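Side-chain contacts in pesticidial crystal protein CRY2AA (Bacillus thuringiensis serovar kurstaki, PDB 1I5P), which kills dipteran and lepidopteran larvae by binding to their midgut epithelial cells and bringing about colloid-osmotic lysis: residues K36-M39 with E40-R43; D108-A111 with R112-E116. One frame throughout, in Å; residues are numbered along the deposited sequence.

Contact 1. Residues K36-M39 with E40-R43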
ATOM      1  N   LYS A  36      19.714   2.969  -0.587  1.00 14.76           N
ATOM      2  CA  LYS A  36      20.521   2.134  -1.484  1.00 15.91           C
ATOM      3  C   LYS A  36      19.687   1.040  -2.135  1.00 14.61           C
ATOM      4  O   LYS A  36      19.874   0.729  -3.307  1.00 12.92           O
ATOM      5  CB  LYS A  36      21.675   1.460  -0.734  1.00 19.45           C
ATOM      6  CG  LYS A  36      22.779   2.389  -0.278  1.00 24.66           C
ATOM      7  CD  LYS A  36      23.971   1.591   0.240  1.00 29.39           C
ATOM      8  CE  LYS A  36      24.959   2.490   0.974  1.00 32.23           C
ATOM      9  NZ  LYS A  36      25.362   3.676   0.169  1.00 32.96           N
ATOM     10  N   GLU A  37      18.781   0.439  -1.371  1.00 13.62           N
ATOM     11  CA  GLU A  37      17.947  -0.617  -1.924  1.00 13.89           C
ATOM     12  C   GLU A  37      17.040  -0.093  -3.028  1.00 11.43           C
ATOM     13  O   GLU A  37      16.857  -0.749  -4.058  1.00 12.23           O
ATOM     14  CB  GLU A  37      17.116  -1.282  -0.827  1.00 13.38           C
ATOM     15  CG  GLU A  37      17.864  -2.333  -0.036  1.00 22.19           C
ATOM     16  CD  GLU A  37      16.979  -3.058   0.961  1.00 26.72           C
ATOM     17  OE1 GLU A  37      15.793  -3.306   0.651  1.00 30.99           O
ATOM     18  OE2 GLU A  37      17.476  -3.393   2.054  1.00 29.60           O
ATOM     19  N   TRP A  38      16.470   1.088  -2.821  1.00 11.33           N
ATOM     20  CA  TRP A  38      15.599   1.669  -3.834  1.00 12.50           C
ATOM     21  C   TRP A  38      16.415   2.059  -5.064  1.00 14.28           C
ATOM     22  O   TRP A  38      15.951   1.901  -6.194  1.00 14.22           O
ATOM     23  CB  TRP A  38      14.848   2.874  -3.269  1.00  8.01           C
ATOM     24  CG  TRP A  38      13.598   2.474  -2.558  1.00 11.51           C
ATOM     25  CD1 TRP A  38      13.454   2.220  -1.224  1.00  8.27           C
ATOM     26  CD2 TRP A  38      12.327   2.194  -3.159  1.00 10.67           C
ATOM     27  NE1 TRP A  38      12.178   1.798  -0.956  1.00  9.58           N
ATOM     28  CE2 TRP A  38      11.462   1.770  -2.126  1.00 11.21           C
ATOM     29  CE3 TRP A  38      11.834   2.257  -4.471  1.00 12.70           C
ATOM     30  CZ2 TRP A  38      10.130   1.411  -2.358  1.00  9.27           C
ATOM     31  CZ3 TRP A  38      10.505   1.900  -4.705  1.00 15.00           C
ATOM     32  CH2 TRP A  38       9.670   1.481  -3.650  1.00 16.00           C
ATOM     33  N   MET A  39      17.629   2.562  -4.839  1.00 17.04           N
ATOM     34  CA  MET A  39      18.507   2.934  -5.946  1.00 19.05           C
ATOM     35  C   MET A  39      18.867   1.686  -6.743  1.00 16.62           C
ATOM     36  O   MET A  39      18.872   1.715  -7.969  1.00 14.35           O
ATOM     37  CB  MET A  39      19.797   3.600  -5.446  1.00 22.40           C
ATOM     38  CG  MET A  39      19.695   5.105  -5.237  1.00 30.93           C
ATOM     39  SD  MET A  39      21.256   5.841  -4.696  1.00 40.82           S
ATOM     40  CE  MET A  39      21.964   6.370  -6.278  1.00 38.97           C
ATOM     41  N   GLU A  40      19.172   0.594  -6.051  1.00 12.64           N
ATOM     42  CA  GLU A  40      19.517  -0.641  -6.742  1.00 14.65           C
ATOM     43  C   GLU A  40      18.302  -1.186  -7.470  1.00 13.39           C
ATOM     44  O   GLU A  40      18.407  -1.707  -8.575  1.00 14.12           O
ATOM     45  CB  GLU A  40      20.043  -1.680  -5.756  1.00 17.68           C
ATOM     46  CG  GLU A  40      21.527  -1.554  -5.527  1.00 22.40           C
ATOM     47  CD  GLU A  40      22.305  -1.688  -6.823  1.00 25.53           C
ATOM     48  OE1 GLU A  40      22.459  -2.837  -7.294  1.00 22.74           O
ATOM     49  OE2 GLU A  40      22.755  -0.653  -7.370  1.00 28.12           O
ATOM     50  N   TRP A  41      17.146  -1.069  -6.832  1.00 13.04           N
ATOM     51  CA  TRP A  41      15.893  -1.515  -7.423  1.00 13.48           C
ATOM     52  C   TRP A  41      15.730  -0.796  -8.765  1.00 14.16           C
ATOM     53  O   TRP A  41      15.435  -1.412  -9.792  1.00 13.99           O
ATOM     54  CB  TRP A  41      14.734  -1.158  -6.485  1.00 11.66           C
ATOM     55  CG  TRP A  41      13.358  -1.303  -7.075  1.00 12.62           C
ATOM     56  CD1 TRP A  41      12.642  -2.458  -7.223  1.00 11.80           C
ATOM     57  CD2 TRP A  41      12.507  -0.243  -7.539  1.00 11.93           C
ATOM     58  NE1 TRP A  41      11.395  -2.181  -7.741  1.00 13.16           N
ATOM     59  CE2 TRP A  41      11.288  -0.832  -7.943  1.00 12.48           C
ATOM     60  CE3 TRP A  41      12.657   1.145  -7.647  1.00 10.83           C
ATOM     61  CZ2 TRP A  41      10.225  -0.076  -8.447  1.00 11.79           C
ATOM     62  CZ3 TRP A  41      11.597   1.899  -8.147  1.00  8.62           C
ATOM     63  CH2 TRP A  41      10.396   1.283  -8.540  1.00 11.07           C
ATOM     64  N   LYS A  42      15.946   0.513  -8.754  1.00 13.39           N
ATOM     65  CA  LYS A  42      15.808   1.308  -9.968  1.00 15.90           C
ATOM     66  C   LYS A  42      16.714   0.813 -11.082  1.00 16.75           C
ATOM     67  O   LYS A  42      16.284   0.660 -12.227  1.00 18.48           O
ATOM     68  CB  LYS A  42      16.127   2.774  -9.681  1.00 12.78           C
ATOM     69  CG  LYS A  42      15.953   3.687 -10.885  1.00 12.74           C
ATOM     70  CD  LYS A  42      14.534   3.603 -11.419  1.00 11.48           C
ATOM     71  CE  LYS A  42      14.190   4.784 -12.302  1.00  8.54           C
ATOM     72  NZ  LYS A  42      12.782   4.682 -12.751  1.00 10.26           N
ATOM     73  N   ARG A  43      17.966   0.556 -10.731  1.00 15.88           N
ATOM     74  CA  ARG A  43      18.969   0.107 -11.684  1.00 15.92           C
ATOM     75  C   ARG A  43      18.746  -1.264 -12.303  1.00 15.70           C
ATOM     76  O   ARG A  43      18.917  -1.440 -13.507  1.00 16.76           O
ATOM     77  CB  ARG A  43      20.348   0.125 -11.014  1.00 17.37           C
ATOM     78  CG  ARG A  43      21.501  -0.308 -11.916  1.00 19.25           C
ATOM     79  CD  ARG A  43      22.834  -0.309 -11.168  1.00 18.51           C
ATOM     80  NE  ARG A  43      22.999  -1.444 -10.255  1.00 18.74           N
ATOM     81  CZ  ARG A  43      23.375  -2.666 -10.629  1.00 19.77           C
ATOM     82  NH1 ARG A  43      23.627  -2.929 -11.905  1.00 18.24           N
ATOM     83  NH2 ARG A  43      23.524  -3.625  -9.723  1.00 18.42           N
TER

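Contact 2. Residues D108-A111 with R112-E116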
ATOM      1  N   ASP A 108       5.746  26.800 -21.434  1.00 28.59           N
ATOM      2  CA  ASP A 108       5.507  27.798 -20.388  1.00 28.74           C
ATOM      3  C   ASP A 108       5.413  27.188 -18.989  1.00 26.02           C
ATOM      4  O   ASP A 108       6.037  27.678 -18.052  1.00 25.50           O
ATOM      5  CB  ASP A 108       4.224  28.585 -20.681  1.00 33.16           C
ATOM      6  CG  ASP A 108       4.405  29.617 -21.784  1.00 40.28           C
ATOM      7  OD1 ASP A 108       3.392  30.214 -22.209  1.00 42.78           O
ATOM      8  OD2 ASP A 108       5.559  29.835 -22.220  1.00 42.35           O
ATOM      9  N   THR A 109       4.624  26.131 -18.848  1.00 23.69           N
ATOM     10  CA  THR A 109       4.473  25.491 -17.551  1.00 24.74           C
ATOM     11  C   THR A 109       5.798  24.871 -17.120  1.00 23.68           C
ATOM     12  O   THR A 109       6.183  24.967 -15.957  1.00 23.47           O
ATOM     13  CB  THR A 109       3.386  24.404 -17.587  1.00 23.26           C
ATOM     14  OG1 THR A 109       2.172  24.969 -18.094  1.00 25.72           O
ATOM     15  CG2 THR A 109       3.131  23.857 -16.185  1.00 20.11           C
ATOM     16  N   LEU A 110       6.492  24.242 -18.062  1.00 22.73           N
ATOM     17  CA  LEU A 110       7.778  23.626 -17.765  1.00 23.18           C
ATOM     18  C   LEU A 110       8.695  24.650 -17.111  1.00 23.93           C
ATOM     19  O   LEU A 110       9.256  24.413 -16.041  1.00 23.37           O
ATOM     20  CB  LEU A 110       8.434  23.117 -19.048  1.00 22.32           C
ATOM     21  CG  LEU A 110       9.851  22.557 -18.895  1.00 23.42           C
ATOM     22  CD1 LEU A 110       9.841  21.349 -17.974  1.00 19.04           C
ATOM     23  CD2 LEU A 110      10.388  22.170 -20.259  1.00 24.03           C
ATOM     24  N   ALA A 111       8.841  25.797 -17.765  1.00 23.31           N
ATOM     25  CA  ALA A 111       9.692  26.859 -17.254  1.00 24.27           C
ATOM     26  C   ALA A 111       9.258  27.299 -15.858  1.00 22.03           C
ATOM     27  O   ALA A 111      10.079  27.410 -14.958  1.00 22.85           O
ATOM     28  CB  ALA A 111       9.670  28.046 -18.211  1.00 24.11           C
ATOM     29  N   ARG A 112       7.965  27.542 -15.671  1.00 23.28           N
ATOM     30  CA  ARG A 112       7.472  27.976 -14.367  1.00 24.50           C
ATOM     31  C   ARG A 112       7.688  26.923 -13.285  1.00 24.01           C
ATOM     32  O   ARG A 112       8.111  27.241 -12.172  1.00 23.24           O
ATOM     33  CB  ARG A 112       5.984  28.334 -14.443  1.00 25.83           C
ATOM     34  CG  ARG A 112       5.431  28.890 -13.134  1.00 25.32           C
ATOM     35  CD  ARG A 112       6.287  30.052 -12.636  1.00 27.10           C
ATOM     36  NE  ARG A 112       5.781  30.631 -11.394  1.00 27.08           N
ATOM     37  CZ  ARG A 112       4.651  31.325 -11.295  1.00 30.12           C
ATOM     38  NH1 ARG A 112       3.898  31.534 -12.368  1.00 27.32           N
ATOM     39  NH2 ARG A 112       4.274  31.814 -10.119  1.00 29.48           N
ATOM     40  N   VAL A 113       7.384  25.670 -13.610  1.00 23.53           N
ATOM     41  CA  VAL A 113       7.566  24.574 -12.667  1.00 21.88           C
ATOM     42  C   VAL A 113       9.023  24.544 -12.222  1.00 21.48           C
ATOM     43  O   VAL A 113       9.317  24.465 -11.028  1.00 21.15           O
ATOM     44  CB  VAL A 113       7.199  23.215 -13.308  1.00 21.38           C
ATOM     45  CG1 VAL A 113       7.856  22.073 -12.539  1.00 17.59           C
ATOM     46  CG2 VAL A 113       5.688  23.043 -13.319  1.00 19.44           C
ATOM     47  N   ASN A 114       9.935  24.611 -13.186  1.00 20.88           N
ATOM     48  CA  ASN A 114      11.363  24.594 -12.876  1.00 22.72           C
ATOM     49  C   ASN A 114      11.794  25.748 -11.978  1.00 22.42           C
ATOM     50  O   ASN A 114      12.649  25.577 -11.116  1.00 21.98           O
ATOM     51  CB  ASN A 114      12.186  24.632 -14.156  1.00 23.18           C
ATOM     52  CG  ASN A 114      12.402  23.265 -14.746  1.00 24.57           C
ATOM     53  OD1 ASN A 114      12.616  22.296 -14.025  1.00 28.61           O
ATOM     54  ND2 ASN A 114      12.373  23.181 -16.070  1.00 23.53           N
ATOM     55  N   ALA A 115      11.202  26.919 -12.184  1.00 21.33           N
ATOM     56  CA  ALA A 115      11.533  28.081 -11.365  1.00 23.49           C
ATOM     57  C   ALA A 115      10.998  27.857  -9.956  1.00 23.05           C
ATOM     58  O   ALA A 115      11.636  28.226  -8.965  1.00 24.18           O
ATOM     59  CB  ALA A 115      10.925  29.352 -11.976  1.00 18.61           C
ATOM     60  N   GLU A 116       9.823  27.242  -9.874  1.00 22.12           N
ATOM     61  CA  GLU A 116       9.202  26.955  -8.591  1.00 23.30           C
ATOM     62  C   GLU A 116       9.980  25.896  -7.818  1.00 23.31           C
ATOM     63  O   GLU A 116      10.015  25.932  -6.590  1.00 24.70           O
ATOM     64  CB  GLU A 116       7.755  26.497  -8.786  1.00 23.28           C
ATOM     65  CG  GLU A 116       6.813  27.585  -9.264  1.00 25.98           C
ATOM     66  CD  GLU A 116       6.822  28.803  -8.356  1.00 28.69           C
ATOM     67  OE1 GLU A 116       7.199  28.664  -7.173  1.00 31.54           O
ATOM     68  OE2 GLU A 116       6.441  29.899  -8.823  1.00 27.53           O
TER

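Contact 1. Residues K36-M39 with E40-R43
Trp38 and Trp41, three residues apart on helix 31-44, meet in a T-shaped stack. The edge of the Trp38 six-membered ring is directed at the face of the Trp41 six-membered ring, with the planes at 70° and the centroids 4.8 Å apart. The approach is closest between Trp38 CE3 and Trp41 CE3, at 3.5 Å, and CZ3 of Trp38 sits above the Trp41 face, displaced toward its rim. The two first torsions differ: Trp38 has CG beside its backbone N (chi1 -85°), whereas Trp41 has CG anti to its own (chi1 168°), which lets the indoles run side by side in the same direction. Both are buried. Both side chains touch Pro419, and Trp41 NE1 donates a hydrogen bond to the carbonyl of Tyr417, so the polar atom of this indole is satisfied within the apolar packing.

Glu40 takes a different surface, where its CB lies 3.4 Å from Lys36 O. A bend at chi2 brings its carboxylate to Arg43, whose guanidinium grips it side-on: Arg43 NH2 reaches the syn lone pair of Glu40 OE1 at 2.8 Å, and Arg43 NE meets Glu40 OE2 at 3.0 Å. Beneath both pairs runs the helical backbone, in which Trp41 N bonds to Glu37 O at 2.8 Å and Lys42 N to Trp38 O at 2.9 Å.

The chemistry is thus that of an amphipathic helix: an aromatic pair fastens its buried side to the loop carrying Tyr417 and Pro419, while an exposed two-point salt bridge fixes the rotation of both charged groups.

Contact 2. Residues D108-A111 with R112-E116
The first turns of helix 107-135, in the N-terminal helical domain of the toxin, bring Leu110 alongside Asn114 and Thr109 against Val113. The Leu110 and Asn114 side chains point the same way, and CD1 of Leu110 lies 3.7 Å from ND2 of Asn114, an apolar branch against an amide nitrogen. With CG of Leu110 anti to the backbone N (chi1 175°), the isobutyl group is carried forward along the helix to reach that amide. Both residues pack on helix 88-101, Leu110 on Leu94 and Arg95, Asn114 on Gln91.

On a more buried side, the methyl CG2 of Thr109 comes within 3.9 Å of CG2 of Val113. The same Val113 CG2 rests 3.3 Å from Thr109 O, the carbonyl that accepts the bond from Val113 N at 2.7 Å. Val113 continues onto Leu173 and Leu176 of helix 170-193, while the Thr109 hydroxyl OG1 is hydrogen-bonded to Asn106 OD1.

Arg112 lies on a further side, its chain bent at chi2 (53°). Its NE donates to the anti lone pair of Glu116 OE2, at 2.8 Å, while Arg112 NH2 adds a weak bond to the same oxygen. Both bonds therefore fall on one carboxylate oxygen; Glu116 OE1 is engaged by Arg160 in a second salt bridge, so the buried carboxylate is shared between two arginines, which probably stabilises its negative charge.

The i to i+4 backbone bonds and the Arg112-Glu116 spacing are those of any alpha-helix; packing against helices 88-101 and 170-193 suits the alpha-helical bundle of the N-terminal domain of three-domain Cry toxins.

Contact 1 and contact 2 occur in series along the chain, on separate helices, and do not touch: their centres are 29 Å apart and their nearest atoms about 18 Å. Helix 88-101 gives them an indirect connection, because Lys42 of contact 1 forms a salt bridge with Glu96 on that helix, whereas Leu110 and Asn114 of contact 2 pack against it. Their other surroundings differ. Contact 1 also meets the loop at Tyr417 and Pro419, from the middle-domain region, while contact 2 faces other helices of the bundle and lies farther out, with its centre 31 Å from that of the chain against 19 Å for contact 1.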